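Local coordinates for NADH kinase POS5 (Saccharomyces cerevisiae, PDB 3AFO), which phosphorylates NADH, and NAD(+) less readily, with ATP in mitochondria, and so supplies the reductant NADPH for defence against oxidants, at the interface of chains A and B and the interface of chains A and C. Coordinates in Å, arbitrary orientation; residue numbers count along the deposited sequence, not the author numbering. Chains: chain A/B/C, NADH kinase POS5.

Contact 1: the interface of chains A and B. Residues chain A 225-227, 268, 270-271; chain B 374-376.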
# COMPACT_ATOMS: atom_id res chain seq x y z
N THR A 225 7.49 16.53 -9.96
CA THR A 225 6.53 16.80 -8.92
C THR A 225 7.20 17.52 -7.76
O THR A 225 8.42 17.43 -7.58
CB THR A 225 5.88 15.46 -8.42
OG1 THR A 225 4.67 15.75 -7.72
CG2 THR A 225 6.84 14.66 -7.53
N ARG A 226 6.39 18.22 -6.98
CA ARG A 226 6.77 18.66 -5.64
C ARG A 226 6.20 17.70 -4.62
O ARG A 226 5.00 17.39 -4.64
CB ARG A 226 6.20 20.05 -5.35
CG ARG A 226 6.27 20.48 -3.88
CD ARG A 226 7.33 21.55 -3.67
NE ARG A 226 6.86 22.50 -2.69
CZ ARG A 226 7.37 23.70 -2.47
NH1 ARG A 226 8.43 24.16 -3.15
NH2 ARG A 226 6.81 24.45 -1.55
N THR A 227 7.03 17.21 -3.71
CA THR A 227 6.51 16.40 -2.62
C THR A 227 6.75 17.08 -1.27
O THR A 227 7.84 17.63 -1.02
CB THR A 227 7.06 14.95 -2.65
OG1 THR A 227 6.52 14.21 -1.54
CG2 THR A 227 8.59 14.92 -2.60
N SER A 268 0.31 12.84 0.51
CA SER A 268 -0.33 12.61 -0.77
C SER A 268 -0.97 11.24 -0.67
O SER A 268 -0.50 10.38 0.07
CB SER A 268 0.70 12.62 -1.91
OG SER A 268 0.09 12.41 -3.17
N SER A 270 -1.36 9.72 -3.65
CA SER A 270 -1.06 9.21 -4.99
C SER A 270 0.42 9.16 -5.40
O SER A 270 0.72 9.05 -6.59
CB SER A 270 -1.84 10.01 -6.03
OG SER A 270 -1.66 11.42 -5.85
N PHE A 271 1.33 9.26 -4.43
CA PHE A 271 2.76 9.13 -4.75
C PHE A 271 3.12 7.65 -4.72
O PHE A 271 3.72 7.15 -3.76
CB PHE A 271 3.66 9.94 -3.79
CG PHE A 271 5.08 10.16 -4.30
CD1 PHE A 271 5.77 11.33 -3.97
CD2 PHE A 271 5.73 9.22 -5.09
CE1 PHE A 271 7.09 11.55 -4.43
CE2 PHE A 271 7.05 9.42 -5.55
CZ PHE A 271 7.72 10.58 -5.22
N PHE B 374 -0.69 11.36 -10.81
CA PHE B 374 0.47 10.99 -9.99
C PHE B 374 0.82 12.09 -8.99
O PHE B 374 0.88 13.27 -9.35
CB PHE B 374 1.70 10.71 -10.85
CG PHE B 374 2.97 10.52 -10.05
CD1 PHE B 374 3.17 9.36 -9.30
CD2 PHE B 374 3.94 11.53 -10.01
CE1 PHE B 374 4.33 9.20 -8.53
CE2 PHE B 374 5.09 11.37 -9.26
CZ PHE B 374 5.29 10.20 -8.52
N ASN B 375 1.05 11.67 -7.74
CA ASN B 375 1.34 12.58 -6.63
C ASN B 375 0.55 13.90 -6.66
O ASN B 375 1.13 14.98 -6.65
CB ASN B 375 2.85 12.84 -6.49
CG ASN B 375 3.20 13.55 -5.19
OD1 ASN B 375 2.71 13.17 -4.13
ND2 ASN B 375 4.04 14.58 -5.27
N SER B 376 -0.77 13.80 -6.71
CA SER B 376 -1.63 14.97 -6.65
C SER B 376 -1.50 15.61 -5.27
O SER B 376 -1.58 14.93 -4.25
CB SER B 376 -3.09 14.60 -6.88
OG SER B 376 -3.27 14.12 -8.20
O HOH W 1 2.87 15.26 -9.69
O HOH W 2 3.93 14.13 -1.99
O HOH W 3 -2.97 12.81 -3.44

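Contact 2: the interface of chains A and B. Residues chain A 219, 222-225, 274; chain B 365, 368-369, 374.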
# COMPACT_ATOMS: atom_id res chain seq x y z
N ILE A 219 13.28 15.01 -13.46
CA ILE A 219 13.84 13.86 -14.15
C ILE A 219 14.20 14.28 -15.57
O ILE A 219 13.37 14.86 -16.28
CB ILE A 219 12.87 12.65 -14.16
CG1 ILE A 219 12.61 12.17 -12.72
CG2 ILE A 219 13.45 11.50 -14.99
CD1 ILE A 219 11.38 11.27 -12.55
N GLU A 222 13.15 17.67 -16.74
CA GLU A 222 11.73 17.98 -16.71
C GLU A 222 11.22 17.91 -15.27
O GLU A 222 11.61 17.01 -14.53
CB GLU A 222 10.93 17.02 -17.59
CG GLU A 222 9.43 17.07 -17.35
CD GLU A 222 8.61 16.78 -18.59
OE1 GLU A 222 8.50 15.60 -18.98
OE2 GLU A 222 8.05 17.74 -19.17
N PHE A 223 10.37 18.85 -14.90
CA PHE A 223 9.79 18.88 -13.57
C PHE A 223 8.82 17.71 -13.44
O PHE A 223 7.92 17.54 -14.27
CB PHE A 223 9.09 20.21 -13.33
CG PHE A 223 8.41 20.28 -12.01
CD1 PHE A 223 9.15 20.37 -10.83
CD2 PHE A 223 7.02 20.26 -11.94
CE1 PHE A 223 8.51 20.44 -9.60
CE2 PHE A 223 6.38 20.34 -10.71
CZ PHE A 223 7.12 20.43 -9.55
N LEU A 224 9.04 16.89 -12.41
CA LEU A 224 8.16 15.75 -12.15
C LEU A 224 7.08 16.14 -11.16
O LEU A 224 5.90 16.09 -11.47
CB LEU A 224 8.92 14.52 -11.61
CG LEU A 224 8.05 13.38 -11.05
CD1 LEU A 224 7.35 12.60 -12.17
CD2 LEU A 224 8.86 12.46 -10.18
N THR A 225 7.49 16.53 -9.96
CA THR A 225 6.53 16.80 -8.92
C THR A 225 7.20 17.52 -7.76
O THR A 225 8.42 17.43 -7.58
CB THR A 225 5.88 15.46 -8.42
OG1 THR A 225 4.67 15.75 -7.72
CG2 THR A 225 6.84 14.66 -7.53
N LEU A 274 8.12 4.87 -7.84
CA LEU A 274 8.50 4.86 -9.26
C LEU A 274 9.74 4.02 -9.50
O LEU A 274 10.64 3.98 -8.65
CB LEU A 274 8.79 6.29 -9.76
CG LEU A 274 7.70 7.36 -9.72
CD1 LEU A 274 8.26 8.69 -10.29
CD2 LEU A 274 6.40 6.93 -10.46
N ILE B 365 6.66 10.97 -17.97
CA ILE B 365 6.42 11.96 -16.90
C ILE B 365 5.08 12.66 -17.07
O ILE B 365 4.25 12.71 -16.16
CB ILE B 365 7.50 13.07 -16.85
CG1 ILE B 365 8.91 12.50 -16.73
CG2 ILE B 365 7.18 14.09 -15.73
CD1 ILE B 365 9.10 11.51 -15.63
N ILE B 368 1.94 10.30 -16.57
CA ILE B 368 1.59 9.92 -15.19
C ILE B 368 1.03 11.12 -14.40
O ILE B 368 0.11 10.97 -13.59
CB ILE B 368 2.74 9.19 -14.45
CG1 ILE B 368 3.92 10.12 -14.14
CG2 ILE B 368 3.18 7.93 -15.24
CD1 ILE B 368 4.97 9.51 -13.20
N ASN B 369 1.56 12.30 -14.67
CA ASN B 369 1.07 13.52 -14.02
C ASN B 369 -0.34 13.88 -14.45
O ASN B 369 -1.23 14.02 -13.62
CB ASN B 369 2.00 14.71 -14.29
CG ASN B 369 3.17 14.77 -13.32
OD1 ASN B 369 4.22 15.34 -13.63
ND2 ASN B 369 3.00 14.16 -12.16
N PHE B 374 -0.69 11.36 -10.81
CA PHE B 374 0.47 10.99 -9.99
C PHE B 374 0.82 12.09 -8.99
O PHE B 374 0.88 13.27 -9.35
CB PHE B 374 1.70 10.71 -10.85
CG PHE B 374 2.97 10.52 -10.05
CD1 PHE B 374 3.17 9.36 -9.30
CD2 PHE B 374 3.94 11.53 -10.01
CE1 PHE B 374 4.33 9.20 -8.53
CE2 PHE B 374 5.09 11.37 -9.26
CZ PHE B 374 5.29 10.20 -8.52
O HOH W 4 2.87 15.26 -9.69

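Contact 3: the interface of chains A and C. Residues chain A 207-208, 300; chain C 207-208, 300.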
# COMPACT_ATOMS: atom_id res chain seq x y z
N GLY A 207 14.34 14.57 9.49
CA GLY A 207 15.20 14.25 10.63
C GLY A 207 14.73 14.87 11.93
O GLY A 207 13.63 14.59 12.39
N ASN A 208 15.57 15.73 12.50
CA ASN A 208 15.28 16.42 13.76
C ASN A 208 14.16 17.45 13.69
O ASN A 208 13.53 17.77 14.69
CB ASN A 208 16.54 17.12 14.27
CG ASN A 208 16.56 17.24 15.77
OD1 ASN A 208 16.31 16.26 16.49
ND2 ASN A 208 16.85 18.44 16.27
N LYS A 300 17.92 16.54 6.14
CA LYS A 300 19.16 15.81 6.29
C LYS A 300 19.42 14.99 5.03
O LYS A 300 18.48 14.43 4.46
CB LYS A 300 19.14 14.90 7.52
CG LYS A 300 20.52 14.44 7.99
CD LYS A 300 20.45 13.50 9.20
CE LYS A 300 19.91 14.20 10.44
NZ LYS A 300 20.76 15.35 10.90
N GLY C 207 13.88 10.41 14.52
CA GLY C 207 14.22 11.81 14.34
C GLY C 207 15.61 12.01 13.79
O GLY C 207 15.95 11.49 12.73
N ASN C 208 16.42 12.73 14.56
CA ASN C 208 17.80 13.03 14.21
C ASN C 208 18.72 11.80 14.15
O ASN C 208 19.75 11.84 13.46
CB ASN C 208 18.37 14.05 15.20
CG ASN C 208 19.49 14.90 14.59
OD1 ASN C 208 19.35 15.46 13.51
ND2 ASN C 208 20.61 15.00 15.31
N LYS C 300 12.55 10.21 19.70
CA LYS C 300 11.76 11.42 19.89
C LYS C 300 10.27 11.13 20.10
O LYS C 300 9.69 10.27 19.43
CB LYS C 300 11.94 12.35 18.69
CG LYS C 300 13.38 12.80 18.47
CD LYS C 300 13.42 14.07 17.62
CE LYS C 300 14.52 14.99 18.09
NZ LYS C 300 14.19 15.61 19.40

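Contact 1: the interface of chains A and B
The phenyl rings of A:Phe271 and B:Phe374 meet edge to face, their planes 73° apart. The tip of B:Phe374 points over one face of A:Phe271, near its CD2-CE2 rim, with CZ 3.5 Å from A:Phe271 CE2. At the opposite rim lies the amide of B:Asn375, whose CG is 3.6 Å from A:Phe271 CD1. A:Thr227 CB and a water lie in plane at the edge of A:Phe271, while B:Asn375 CB sits over the rim of one face of B:Phe374.

With CG anti to its backbone N (chi1 -169°), B:Asn375 sends both amide ends into chain A. ND2 donates to A:Thr225 OG1 at 2.8 Å, in the amide plane and 161° at the hydrogen. OD1 meets the edge water, which continues to A:Thr227 OG1. The one hydroxyl hydrogen of A:Ser268 OG must be shared between B:Asn375 OD1 (2.9 Å) and B:Ser376 O (3.2 Å); A:Ser270 N donates to this hydroxyl within chain A. B:Asn375 N donates to A:Ser270 O, and B:Ser376 N to A:Ser270 OG at 2.7 Å. Another water joins A:Thr225 OG1 to B:Phe374 O. The site holds the loop after the last helix of chain B on chain A, and may help stabilise the assembly seen in the crystal.

Contact 2: the interface of chains A and B
The helix 363-370 of chain B lies against the strand 222-228 of chain A, with A:Leu224 set between B:Ile365 and B:Phe374. A:Leu224 crosses both at about a right angle: its CD1 is 3.9 Å from B:Ile365 CG2 and also 3.9 Å from B:Phe374 CE2 at the rim of that ring. CG of A:Leu224 is anti to the backbone N (chi1 169°), which carries the branched end toward the helix.

The two branches of B:Ile365 divide the work. CD1 reaches A:Ile219 CD1 at 3.8 Å, crossing it at a slant, whereas CG2 and CB meet A:Glu222, which runs past in the opposite direction: its carboxylate oxygen OE1 is 3.5 Å from B:Ile365 CB, and its CG is a looser contact. On the other flank A:Leu274 meets B:Phe374 tip to tip, CD2 to CE1 at 3.6 Å. B:Ile368 CD1 backs one face of that ring and touches A:Leu274 CD2 and A:Leu224 CD1, so it probably helps position the ring. A:Leu224 O sits 2.8 Å from B:Asn369 OD1. As modelled, two acceptors face each other, so the amide orientation is doubtful; a turned amide would present ND2 instead.

In the fold, the last helix of one subunit thus packs on strands 213-219, 222-228 and 274-277 of the other.

Contact 3: the interface of chains A and C
A:Asn208 and C:Asn208 pack against each other where two copies of this NAD kinase family member meet about a two-fold axis in the deposited assembly, an interface that may or may not be used in the cell; each lies in a loop that follows strand 201-205. This is the tight part. Their CB atoms are 3.7 Å apart, and each OD1 lies 3.3 Å from the CB of the opposite residue. Both side chains have CG anti to the backbone N (chi1 -152° in A:Asn208), which turns each amide past the other residue's CB toward the partner's lysine. The side chains meet at a slant with amide planes 57° apart, so the amides are not stacked face to face. Beside them the glycines come together through backbone atoms, A:Gly207 O lying 3.4 Å from C:Gly207 CA. Each asparagine buries nearly 70 Å² against the other chain.

The lysine arms make the looser flank, each burying about 30 Å² or less, and as modelled the two halves differ. A:Lys300, its chain bent near its end, brings NZ across to C:Asn208 OD1 for a hydrogen bond of 3.0 Å. The side-chain amino nitrogen NZ approaches from above the carbonyl plane, 38° out of it. The placement of C:Lys300 is doubtful, because its CE lies implausibly near A:Asn208 OD1. As built, this arm leaves its backbone with CG anti to the carbonyl carbon (chi1 -60°), and no hydrogen bond to that oxygen is assigned.

Contacts 1 and 2 are neighbouring patches of one A-B interface, their C-alpha centres about 9 Å apart, and they share A:Thr225 and B:Phe374. Strand 222-228 of chain A serves both, bearing largely polar bonds in contact 1 and apolar packing in contact 2. Contact 3 belongs to a different interface, between A and C, with its centre about 23 Å from contact 1 and 28 Å from contact 2. Chain A therefore uses separate surfaces for two partners, each related to it by a two-fold, as suits the four-copy deposited assembly; the coordinates alone do not establish that tetramer in solution.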